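Long-range contacts in geranyltranstransferase (Stenotrophomonas maltophilia, PDB 7LBJ), which probably makes farnesyl diphosphate or a longer prenyl diphosphate by head-to-tail condensation of isoprenoid units with the help of magnesium: residues M55-L66 against Y281-L291; I191-A199 against L209-G220. All blocks are in the same frame, centred on the assembly; numbering follows the deposited sequence.

Interaction 1: residues M55-L66 against Y281-L291; sequences MRPLLVYASGHL and YGEEADALRAL
With CG anti to its carbonyl carbon (chi1 -65°), Leu291 directs its forked end into a hole formed by Met55, Leu58, Leu59 and Ala62, a knob-into-hole fit. Its CD1 branch lies 3.6 Å from Leu59 CD2 and 3.7 Å from Ala62 CB, while CD2 faces Leu58 CB and, in the modelled conformer, the sulfur of Met55. Leu66 likewise turns CG away from its carbonyl carbon (chi1 -80°), which brings both its methyls to the other segment. Alanines suit the middle, where the methyls of Ala62 and Ala287 meet at 3.8 Å and let the backbones come close. In the all-helical prenyl synthase fold, this packs the C-terminal helix onto helix 55-65, residues 286-291 running roughly antiparallel to it at 147°. Next to the alanines, Leu288 rests CD2 on Ala62 CB and meets Leu66 CD1 with its CD1. The other branch of Leu66, CD2, enters a nook made by Ala285, the Tyr281 ring and Glu284 CG, coming within 3.5 Å of Ala285 CB. No direct hydrogen bond joins the segments; instead a water donates to Ala62 O and Glu284 O and accepts from Leu288 N, 3.0 Å away, bridging a carbonyl of helix 55-65 to backbone groups near the start of the second helix.

Interaction 2: residues I191-A199 against L209-G220; sequences IRAAVRMGA and LAQLDSFADALG. With EDO (1,2-ethanediol), chain F.
Arg192 reaches across to Asp213 with a side chain that makes contact along its whole length. Its CB lies 3.5 Å from Asp213 OD1; CG lies 3.7 Å from Asp217 N and also touches the methyl of Ala216. CD runs beside Asp217, and there the chain bends (chi3 65°), turning the guanidinium side-on to Asp213. NE then gives a nearly straight hydrogen bond, 2.9 Å and 169°, to Asp213 OD1, which lies in the guanidinium plane and is met on its syn side, somewhat out of the carboxylate plane. NH2 takes the syn lone pair of Asp213 OD2 at 2.8 Å, less straight, with that oxygen tilted from the guanidinium plane. Two bonds, one to each oxygen, fix the rotation of the carboxylate in this salt bridge. At the far nitrogen, NH1 probably senses Asp217 OD1 only as a nearby charge, the Asp217 carboxylate lying over one face of the guanidinium.

A water links Arg192 O to Asp213 OD1, and a 1,2-ethanediol, probably from the crystallisation liquor, sets its C2 over a face of the guanidinium. Arginine suits this partly exposed border, as its methylene chain packs while its head stays polar.

Inward, small and branched residues take over. Val195 sets CG2 against Ala216 CB at 3.7 Å and CG1 against Leu212 CB, and the small Ala199 receives Leu209 CD2 on its CB in a tight 3.5 Å contact. At the opposite end Ile191 CD1 lies on Gly220 CA, where no side chain intervenes. Segments 191-199 and 209-220 run roughly antiparallel (151°); their parent helices, 176-201 and 206-233, are consecutive and form a helical hairpin, a building unit of the all-alpha isoprenoid synthase fold.

How the interactions relate
From the N terminus, after two earlier helices, 11-29 and 38-46, the chain forms helix 55-65 and must pass through most of the fold before 281-291 returns to close interaction 1, a loop of over 200 residues. Interaction 2 falls within that loop: 191-199 turns back after only nine intervening residues to meet 209-220, a short local closure inside the long one. The two are nested, not crossed, with centres about 11 Å apart. They also touch directly: Ser63 OG, in the modelled conformer, probably hydrogen-bonds to Val195 O, and Tyr281 OH to Gln211 OE1. Helix 55-65 therefore has the C-terminal helix and helix 176-201 as neighbours, so early, middle and final parts of the chain share one helical bundle.

Interaction 1: residues M55-L66 against Y281-L291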
loop_
_atom_site.group_PDB
_atom_site.type_symbol
_atom_site.label_atom_id
_atom_site.label_comp_id
_atom_site.label_asym_id
_atom_site.label_seq_id
_atom_site.Cartn_x
_atom_site.Cartn_y
_atom_site.Cartn_z
ATOM N N MET A 55 7.005 -17.445 7.860
ATOM C CA MET A 55 5.791 -18.097 8.335
ATOM C C MET A 55 4.603 -17.794 7.434
ATOM O O MET A 55 3.820 -18.694 7.105
ATOM C CB MET A 55 5.500 -17.669 9.768
ATOM C CG MET A 55 4.291 -18.339 10.374
ATOM S SD MET A 55 4.560 -20.079 10.781
ATOM C CE MET A 55 6.354 -20.188 10.958
ATOM N N ARG A 56 4.472 -16.543 6.987
ATOM C CA ARG A 56 3.303 -16.208 6.172
ATOM C C ARG A 56 3.367 -16.815 4.770
ATOM O O ARG A 56 2.359 -17.390 4.319
ATOM C CB ARG A 56 3.118 -14.685 6.194
ATOM C CG ARG A 56 2.780 -14.229 7.636
ATOM C CD ARG A 56 3.013 -12.730 7.859
ATOM N NE ARG A 56 2.784 -12.375 9.249
ATOM C CZ ARG A 56 3.642 -12.612 10.231
ATOM N NH1 ARG A 56 4.821 -13.186 10.002
ATOM N NH2 ARG A 56 3.316 -12.258 11.472
ATOM N N PRO A 57 4.473 -16.749 4.034
ATOM C CA PRO A 57 4.546 -17.543 2.791
ATOM C C PRO A 57 4.278 -19.025 3.006
ATOM O O PRO A 57 3.575 -19.655 2.201
ATOM C CB PRO A 57 5.988 -17.312 2.315
ATOM C CG PRO A 57 6.358 -16.012 2.883
ATOM C CD PRO A 57 5.655 -15.889 4.208
ATOM N N LEU A 58 4.833 -19.602 4.073
ATOM C CA LEU A 58 4.623 -21.024 4.339
ATOM C C LEU A 58 3.146 -21.332 4.536
ATOM O O LEU A 58 2.645 -22.364 4.074
ATOM C CB LEU A 58 5.425 -21.458 5.564
ATOM C CG LEU A 58 6.936 -21.566 5.381
ATOM C CD1 LEU A 58 7.580 -21.975 6.681
ATOM C CD2 LEU A 58 7.247 -22.572 4.285
ATOM N N LEU A 59 2.427 -20.444 5.211
ATOM C CA LEU A 59 0.996 -20.658 5.374
ATOM C C LEU A 59 0.270 -20.638 4.029
ATOM O O LEU A 59 -0.654 -21.426 3.811
ATOM C CB LEU A 59 0.408 -19.610 6.313
ATOM C CG LEU A 59 0.750 -19.786 7.799
ATOM C CD1 LEU A 59 0.512 -18.461 8.524
ATOM C CD2 LEU A 59 -0.109 -20.906 8.442
ATOM N N VAL A 60 0.653 -19.729 3.120
ATOM C CA VAL A 60 0.037 -19.716 1.789
ATOM C C VAL A 60 0.292 -21.040 1.077
ATOM O O VAL A 60 -0.627 -21.678 0.546
ATOM C CB VAL A 60 0.562 -18.527 0.953
ATOM C CG1 VAL A 60 0.052 -18.630 -0.490
ATOM C CG2 VAL A 60 0.126 -17.186 1.580
ATOM N N TYR A 61 1.552 -21.467 1.037
ATOM C CA TYR A 61 1.864 -22.703 0.332
ATOM C C TYR A 61 1.193 -23.903 0.997
ATOM O O TYR A 61 0.676 -24.792 0.311
ATOM C CB TYR A 61 3.369 -22.907 0.284
ATOM C CG TYR A 61 4.136 -21.967 -0.632
ATOM C CD1 TYR A 61 3.870 -21.918 -2.006
ATOM C CD2 TYR A 61 5.173 -21.181 -0.130
ATOM C CE1 TYR A 61 4.622 -21.075 -2.861
ATOM C CE2 TYR A 61 5.941 -20.342 -0.981
ATOM C CZ TYR A 61 5.652 -20.293 -2.329
ATOM O OH TYR A 61 6.408 -19.475 -3.145
ATOM N N ALA A 62 1.214 -23.952 2.333
ATOM C CA ALA A 62 0.689 -25.114 3.050
ATOM C C ALA A 62 -0.820 -25.194 2.900
ATOM O O ALA A 62 -1.391 -26.288 2.813
ATOM C CB ALA A 62 1.062 -25.048 4.535
ATOM N N SER A 63 -1.480 -24.041 2.876
ATOM C CA SER A 63 -2.920 -24.012 2.644
ATOM C C SER A 63 -3.242 -24.457 1.223
ATOM O O SER A 63 -4.145 -25.273 1.005
ATOM C CB SER A 63 -3.459 -22.606 2.917
ATOM O OG SER A 63 -4.869 -22.542 2.797
ATOM N N GLY A 64 -2.511 -23.925 0.240
ATOM C CA GLY A 64 -2.717 -24.388 -1.121
ATOM C C GLY A 64 -2.421 -25.866 -1.253
ATOM O O GLY A 64 -3.053 -26.568 -2.052
ATOM N N HIS A 65 -1.472 -26.361 -0.450
ATOM C CA HIS A 65 -1.057 -27.759 -0.530
ATOM C C HIS A 65 -2.195 -28.703 -0.164
ATOM O O HIS A 65 -2.247 -29.841 -0.663
ATOM C CB HIS A 65 0.158 -27.967 0.388
ATOM C CG HIS A 65 0.764 -29.332 0.309
ATOM N ND1 HIS A 65 1.472 -29.769 -0.788
ATOM C CD2 HIS A 65 0.782 -30.353 1.202
ATOM C CE1 HIS A 65 1.898 -31.004 -0.572
ATOM N NE2 HIS A 65 1.492 -31.381 0.629
ATOM N N LEU A 66 -3.107 -28.258 0.711
ATOM C CA LEU A 66 -4.275 -29.057 1.071
ATOM C C LEU A 66 -5.066 -29.497 -0.148
ATOM O O LEU A 66 -5.700 -30.556 -0.134
ATOM C CB LEU A 66 -5.216 -28.250 1.959
ATOM C CG LEU A 66 -5.029 -28.043 3.443
ATOM C CD1 LEU A 66 -6.178 -27.123 3.897
ATOM C CD2 LEU A 66 -5.104 -29.385 4.140
ATOM N N TYR A 281 -8.513 -34.402 8.007
ATOM C CA TYR A 281 -7.709 -34.413 6.796
ATOM C C TYR A 281 -6.687 -35.542 6.836
ATOM O O TYR A 281 -6.300 -36.034 7.900
ATOM C CB TYR A 281 -6.965 -33.092 6.625
ATOM C CG TYR A 281 -7.827 -31.897 6.253
ATOM C CD1 TYR A 281 -8.435 -31.124 7.237
ATOM C CD2 TYR A 281 -8.005 -31.519 4.920
ATOM C CE1 TYR A 281 -9.220 -30.036 6.914
ATOM C CE2 TYR A 281 -8.779 -30.416 4.588
ATOM C CZ TYR A 281 -9.382 -29.683 5.591
ATOM O OH TYR A 281 -10.160 -28.586 5.288
ATOM N N GLY A 282 -6.233 -35.938 5.653
ATOM C CA GLY A 282 -5.134 -36.868 5.523
ATOM C C GLY A 282 -3.810 -36.133 5.523
ATOM O O GLY A 282 -3.688 -35.004 6.012
ATOM N N GLU A 283 -2.806 -36.782 4.929
ATOM C CA GLU A 283 -1.445 -36.260 4.953
ATOM C C GLU A 283 -1.326 -34.898 4.307
ATOM O O GLU A 283 -0.354 -34.190 4.574
ATOM C CB GLU A 283 -0.489 -37.212 4.239
ATOM C CG GLU A 283 0.175 -38.192 5.155
ATOM C CD GLU A 283 1.025 -39.160 4.390
ATOM O OE1 GLU A 283 2.013 -38.711 3.773
ATOM O OE2 GLU A 283 0.680 -40.356 4.378
ATOM N N GLU A 284 -2.277 -34.528 3.449
ATOM C CA GLU A 284 -2.205 -33.236 2.785
ATOM C C GLU A 284 -2.240 -32.081 3.780
ATOM O O GLU A 284 -1.777 -30.989 3.445
ATOM C CB GLU A 284 -3.338 -33.100 1.758
ATOM C CG GLU A 284 -4.760 -32.963 2.353
ATOM C CD GLU A 284 -5.429 -34.287 2.747
ATOM O OE1 GLU A 284 -4.779 -35.350 2.705
ATOM O OE2 GLU A 284 -6.625 -34.256 3.119
ATOM N N ALA A 285 -2.757 -32.291 4.993
ATOM C CA ALA A 285 -2.747 -31.242 6.008
ATOM C C ALA A 285 -1.521 -31.286 6.917
ATOM O O ALA A 285 -1.441 -30.472 7.844
ATOM C CB ALA A 285 -4.011 -31.314 6.876
ATOM N N ASP A 286 -0.564 -32.197 6.678
ATOM C CA ASP A 286 0.583 -32.293 7.580
ATOM C C ASP A 286 1.420 -31.019 7.592
ATOM O O ASP A 286 2.005 -30.681 8.629
ATOM C CB ASP A 286 1.462 -33.500 7.222
ATOM C CG ASP A 286 0.939 -34.800 7.818
ATOM O OD1 ASP A 286 0.022 -34.748 8.666
ATOM O OD2 ASP A 286 1.449 -35.875 7.453
ATOM N N ALA A 287 1.516 -30.308 6.459
ATOM C CA ALA A 287 2.272 -29.060 6.448
ATOM C C ALA A 287 1.603 -28.014 7.339
ATOM O O ALA A 287 2.263 -27.385 8.177
ATOM C CB ALA A 287 2.429 -28.541 5.017
ATOM N N LEU A 288 0.292 -27.825 7.193
ATOM C CA LEU A 288 -0.403 -26.900 8.087
ATOM C C LEU A 288 -0.265 -27.345 9.538
ATOM O O LEU A 288 -0.040 -26.518 10.430
ATOM C CB LEU A 288 -1.882 -26.785 7.713
ATOM C CG LEU A 288 -2.268 -25.816 6.602
ATOM C CD1 LEU A 288 -3.772 -25.861 6.402
ATOM C CD2 LEU A 288 -1.823 -24.397 6.948
ATOM N N ARG A 289 -0.383 -28.653 9.790
ATOM C CA ARG A 289 -0.267 -29.144 11.160
ATOM C C ARG A 289 1.085 -28.785 11.744
ATOM O O ARG A 289 1.186 -28.438 12.925
ATOM C CB ARG A 289 -0.466 -30.654 11.216
ATOM C CG ARG A 289 -1.909 -31.118 11.105
ATOM C CD ARG A 289 -1.939 -32.657 11.003
ATOM N NE ARG A 289 -3.300 -33.139 10.810
ATOM C CZ ARG A 289 -3.706 -33.898 9.801
ATOM N NH1 ARG A 289 -2.856 -34.385 8.905
ATOM N NH2 ARG A 289 -4.997 -34.198 9.700
ATOM N N ALA A 290 2.135 -28.838 10.918
ATOM C CA ALA A 290 3.474 -28.570 11.420
ATOM C C ALA A 290 3.715 -27.089 11.641
ATOM O O ALA A 290 4.539 -26.728 12.494
ATOM C CB ALA A 290 4.530 -29.156 10.471
ATOM N N LEU A 291 3.036 -26.220 10.886
ATOM C CA LEU A 291 3.116 -24.792 11.183
ATOM C C LEU A 291 2.453 -24.481 12.517
ATOM O O LEU A 291 2.937 -23.639 13.277
ATOM C CB LEU A 291 2.482 -23.964 10.056
ATOM C CG LEU A 291 3.193 -24.053 8.706
ATOM C CD1 LEU A 291 2.393 -23.362 7.599
ATOM C CD2 LEU A 291 4.598 -23.458 8.804
HETATM O O HOH W 1 -1.049 -28.532 4.549
#

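Interaction 2: residues I191-A199 against L209-G220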
loop_
_atom_site.group_PDB
_atom_site.type_symbol
_atom_site.label_atom_id
_atom_site.label_comp_id
_atom_site.label_asym_id
_atom_site.label_seq_id
_atom_site.Cartn_x
_atom_site.Cartn_y
_atom_site.Cartn_z
ATOM N N ILE A 191 -2.133 -13.145 9.181
ATOM C CA ILE A 191 -1.973 -14.591 9.247
ATOM C C ILE A 191 -3.203 -15.299 8.687
ATOM O O ILE A 191 -3.080 -16.277 7.930
ATOM C CB ILE A 191 -1.651 -15.007 10.693
ATOM C CG1 ILE A 191 -0.164 -14.729 10.946
ATOM C CG2 ILE A 191 -1.990 -16.480 10.927
ATOM C CD1 ILE A 191 0.239 -14.756 12.446
ATOM N N ARG A 192 -4.407 -14.818 9.030
ATOM C CA ARG A 192 -5.615 -15.383 8.427
ATOM C C ARG A 192 -5.663 -15.110 6.929
ATOM O O ARG A 192 -6.108 -15.963 6.155
ATOM C CB ARG A 192 -6.868 -14.834 9.107
ATOM C CG ARG A 192 -7.032 -15.342 10.545
ATOM C CD ARG A 192 -7.983 -14.447 11.306
ATOM N NE ARG A 192 -9.337 -14.507 10.758
ATOM C CZ ARG A 192 -10.354 -13.799 11.229
ATOM N NH1 ARG A 192 -10.192 -12.943 12.227
ATOM N NH2 ARG A 192 -11.561 -13.951 10.687
ATOM N N ALA A 193 -5.203 -13.934 6.492
ATOM C CA ALA A 193 -5.180 -13.666 5.051
ATOM C C ALA A 193 -4.293 -14.658 4.320
ATOM O O ALA A 193 -4.629 -15.105 3.216
ATOM C CB ALA A 193 -4.706 -12.235 4.765
ATOM N N ALA A 194 -3.146 -15.009 4.907
ATOM C CA ALA A 194 -2.244 -15.926 4.225
ATOM C C ALA A 194 -2.925 -17.266 3.997
ATOM O O ALA A 194 -2.911 -17.796 2.880
ATOM C CB ALA A 194 -0.951 -16.106 5.020
ATOM N N VAL A 195 -3.577 -17.801 5.033
ATOM C CA VAL A 195 -4.278 -19.078 4.878
ATOM C C VAL A 195 -5.428 -18.941 3.883
ATOM O O VAL A 195 -5.648 -19.820 3.042
ATOM C CB VAL A 195 -4.760 -19.576 6.249
ATOM C CG1 VAL A 195 -5.754 -20.764 6.100
ATOM C CG2 VAL A 195 -3.528 -19.946 7.119
ATOM N N ARG A 196 -6.189 -17.843 3.965
ATOM C CA ARG A 196 -7.322 -17.684 3.053
ATOM C C ARG A 196 -6.857 -17.611 1.605
ATOM O O ARG A 196 -7.494 -18.190 0.712
ATOM C CB ARG A 196 -8.127 -16.437 3.424
ATOM C CG ARG A 196 -9.242 -16.147 2.437
ATOM C CD ARG A 196 -10.069 -14.925 2.869
ATOM N NE ARG A 196 -10.982 -14.525 1.808
ATOM C CZ ARG A 196 -12.164 -15.081 1.594
ATOM N NH1 ARG A 196 -12.636 -16.030 2.390
ATOM N NH2 ARG A 196 -12.902 -14.661 0.566
ATOM N N MET A 197 -5.764 -16.881 1.342
ATOM C CA MET A 197 -5.312 -16.716 -0.040
ATOM C C MET A 197 -4.815 -18.024 -0.622
ATOM O O MET A 197 -5.113 -18.341 -1.781
ATOM C CB MET A 197 -4.236 -15.633 -0.124
ATOM C CG MET A 197 -4.839 -14.249 0.240
ATOM S SD MET A 197 -3.596 -13.014 0.681
ATOM C CE MET A 197 -3.179 -12.601 -0.959
ATOM N N GLY A 198 -4.052 -18.799 0.160
ATOM C CA GLY A 198 -3.635 -20.106 -0.320
ATOM C C GLY A 198 -4.817 -20.985 -0.669
ATOM O O GLY A 198 -4.806 -21.681 -1.688
ATOM N N ALA A 199 -5.864 -20.941 0.159
ATOM C CA ALA A 199 -7.035 -21.770 -0.088
ATOM C C ALA A 199 -7.831 -21.247 -1.274
ATOM O O ALA A 199 -8.369 -22.037 -2.056
ATOM C CB ALA A 199 -7.913 -21.834 1.164
ATOM N N LEU A 209 -13.215 -22.614 3.539
ATOM C CA LEU A 209 -12.535 -21.372 3.896
ATOM C C LEU A 209 -12.809 -21.008 5.345
ATOM O O LEU A 209 -11.903 -20.571 6.063
ATOM C CB LEU A 209 -12.966 -20.229 2.959
ATOM C CG LEU A 209 -12.447 -20.419 1.534
ATOM C CD1 LEU A 209 -13.149 -19.494 0.586
ATOM C CD2 LEU A 209 -10.949 -20.131 1.527
ATOM N N ALA A 210 -14.061 -21.179 5.796
ATOM C CA ALA A 210 -14.397 -20.818 7.169
ATOM C C ALA A 210 -13.713 -21.741 8.165
ATOM O O ALA A 210 -13.256 -21.309 9.230
ATOM C CB ALA A 210 -15.916 -20.859 7.356
ATOM N N GLN A 211 -13.648 -23.023 7.848
ATOM C CA GLN A 211 -12.950 -23.960 8.725
ATOM C C GLN A 211 -11.464 -23.599 8.853
ATOM O O GLN A 211 -10.906 -23.549 9.961
ATOM C CB GLN A 211 -13.143 -25.367 8.164
ATOM C CG GLN A 211 -12.364 -26.473 8.850
ATOM C CD GLN A 211 -12.451 -27.740 8.018
ATOM O OE1 GLN A 211 -11.812 -27.842 6.981
ATOM N NE2 GLN A 211 -13.298 -28.671 8.426
ATOM N N LEU A 212 -10.806 -23.345 7.721
ATOM C CA LEU A 212 -9.394 -22.968 7.746
ATOM C C LEU A 212 -9.186 -21.624 8.421
ATOM O O LEU A 212 -8.133 -21.388 9.030
ATOM C CB LEU A 212 -8.832 -22.919 6.325
ATOM C CG LEU A 212 -8.848 -24.292 5.677
ATOM C CD1 LEU A 212 -8.363 -24.232 4.247
ATOM C CD2 LEU A 212 -7.997 -25.294 6.508
ATOM N N ASP A 213 -10.162 -20.728 8.314
ATOM C CA ASP A 213 -10.044 -19.450 9.000
ATOM C C ASP A 213 -10.049 -19.644 10.505
ATOM O O ASP A 213 -9.326 -18.948 11.227
ATOM C CB ASP A 213 -11.169 -18.520 8.571
ATOM C CG ASP A 213 -10.958 -17.104 9.058
ATOM O OD1 ASP A 213 -9.899 -16.526 8.749
ATOM O OD2 ASP A 213 -11.849 -16.566 9.745
ATOM N N SER A 214 -10.848 -20.596 11.002
ATOM C CA SER A 214 -10.865 -20.899 12.429
ATOM C C SER A 214 -9.506 -21.414 12.890
ATOM O O SER A 214 -9.014 -21.069 13.973
ATOM C CB SER A 214 -11.965 -21.931 12.692
ATOM O OG SER A 214 -12.102 -22.239 14.054
ATOM N N PHE A 215 -8.890 -22.261 12.077
ATOM C CA PHE A 215 -7.535 -22.721 12.375
ATOM C C PHE A 215 -6.557 -21.546 12.383
ATOM O O PHE A 215 -5.735 -21.399 13.300
ATOM C CB PHE A 215 -7.133 -23.770 11.333
ATOM C CG PHE A 215 -5.648 -24.114 11.319
ATOM C CD1 PHE A 215 -5.137 -25.092 12.160
ATOM C CD2 PHE A 215 -4.785 -23.467 10.451
ATOM C CE1 PHE A 215 -3.777 -25.416 12.130
ATOM C CE2 PHE A 215 -3.434 -23.787 10.406
ATOM C CZ PHE A 215 -2.926 -24.762 11.251
ATOM N N ALA A 216 -6.632 -20.695 11.360
ATOM C CA ALA A 216 -5.659 -19.616 11.223
ATOM C C ALA A 216 -5.847 -18.568 12.312
ATOM O O ALA A 216 -4.878 -17.927 12.746
ATOM C CB ALA A 216 -5.786 -18.967 9.834
ATOM N N ASP A 217 -7.092 -18.350 12.728
ATOM C CA ASP A 217 -7.370 -17.436 13.833
ATOM C C ASP A 217 -6.660 -17.915 15.098
ATOM O O ASP A 217 -5.953 -17.148 15.762
ATOM C CB ASP A 217 -8.884 -17.363 14.043
ATOM C CG ASP A 217 -9.316 -16.213 14.946
ATOM O OD1 ASP A 217 -8.571 -15.228 15.090
ATOM O OD2 ASP A 217 -10.428 -16.297 15.514
ATOM N N ALA A 218 -6.826 -19.196 15.434
ATOM C CA ALA A 218 -6.142 -19.741 16.612
ATOM C C ALA A 218 -4.627 -19.674 16.464
ATOM O O ALA A 218 -3.918 -19.376 17.439
ATOM C CB ALA A 218 -6.590 -21.182 16.876
ATOM N N LEU A 219 -4.102 -19.950 15.256
ATOM C CA LEU A 219 -2.653 -19.943 15.068
ATOM C C LEU A 219 -2.051 -18.561 15.315
ATOM O O LEU A 219 -0.976 -18.443 15.928
ATOM C CB LEU A 219 -2.292 -20.435 13.658
ATOM C CG LEU A 219 -0.810 -20.698 13.389
ATOM C CD1 LEU A 219 -0.676 -21.864 12.433
ATOM C CD2 LEU A 219 -0.152 -19.478 12.787
ATOM N N GLY A 220 -2.705 -17.508 14.815
ATOM C CA GLY A 220 -2.159 -16.179 14.986
ATOM C C GLY A 220 -2.066 -15.784 16.448
ATOM O O GLY A 220 -1.087 -15.160 16.870
HETATM C C1 EDO F . -13.606 -17.948 13.882
HETATM O O1 EDO F . -13.368 -19.360 14.049
HETATM C C2 EDO F . -12.641 -17.386 12.857
HETATM O O2 EDO F . -13.245 -17.571 11.570
HETATM O O HOH W 2 -8.173 -17.736 6.896
#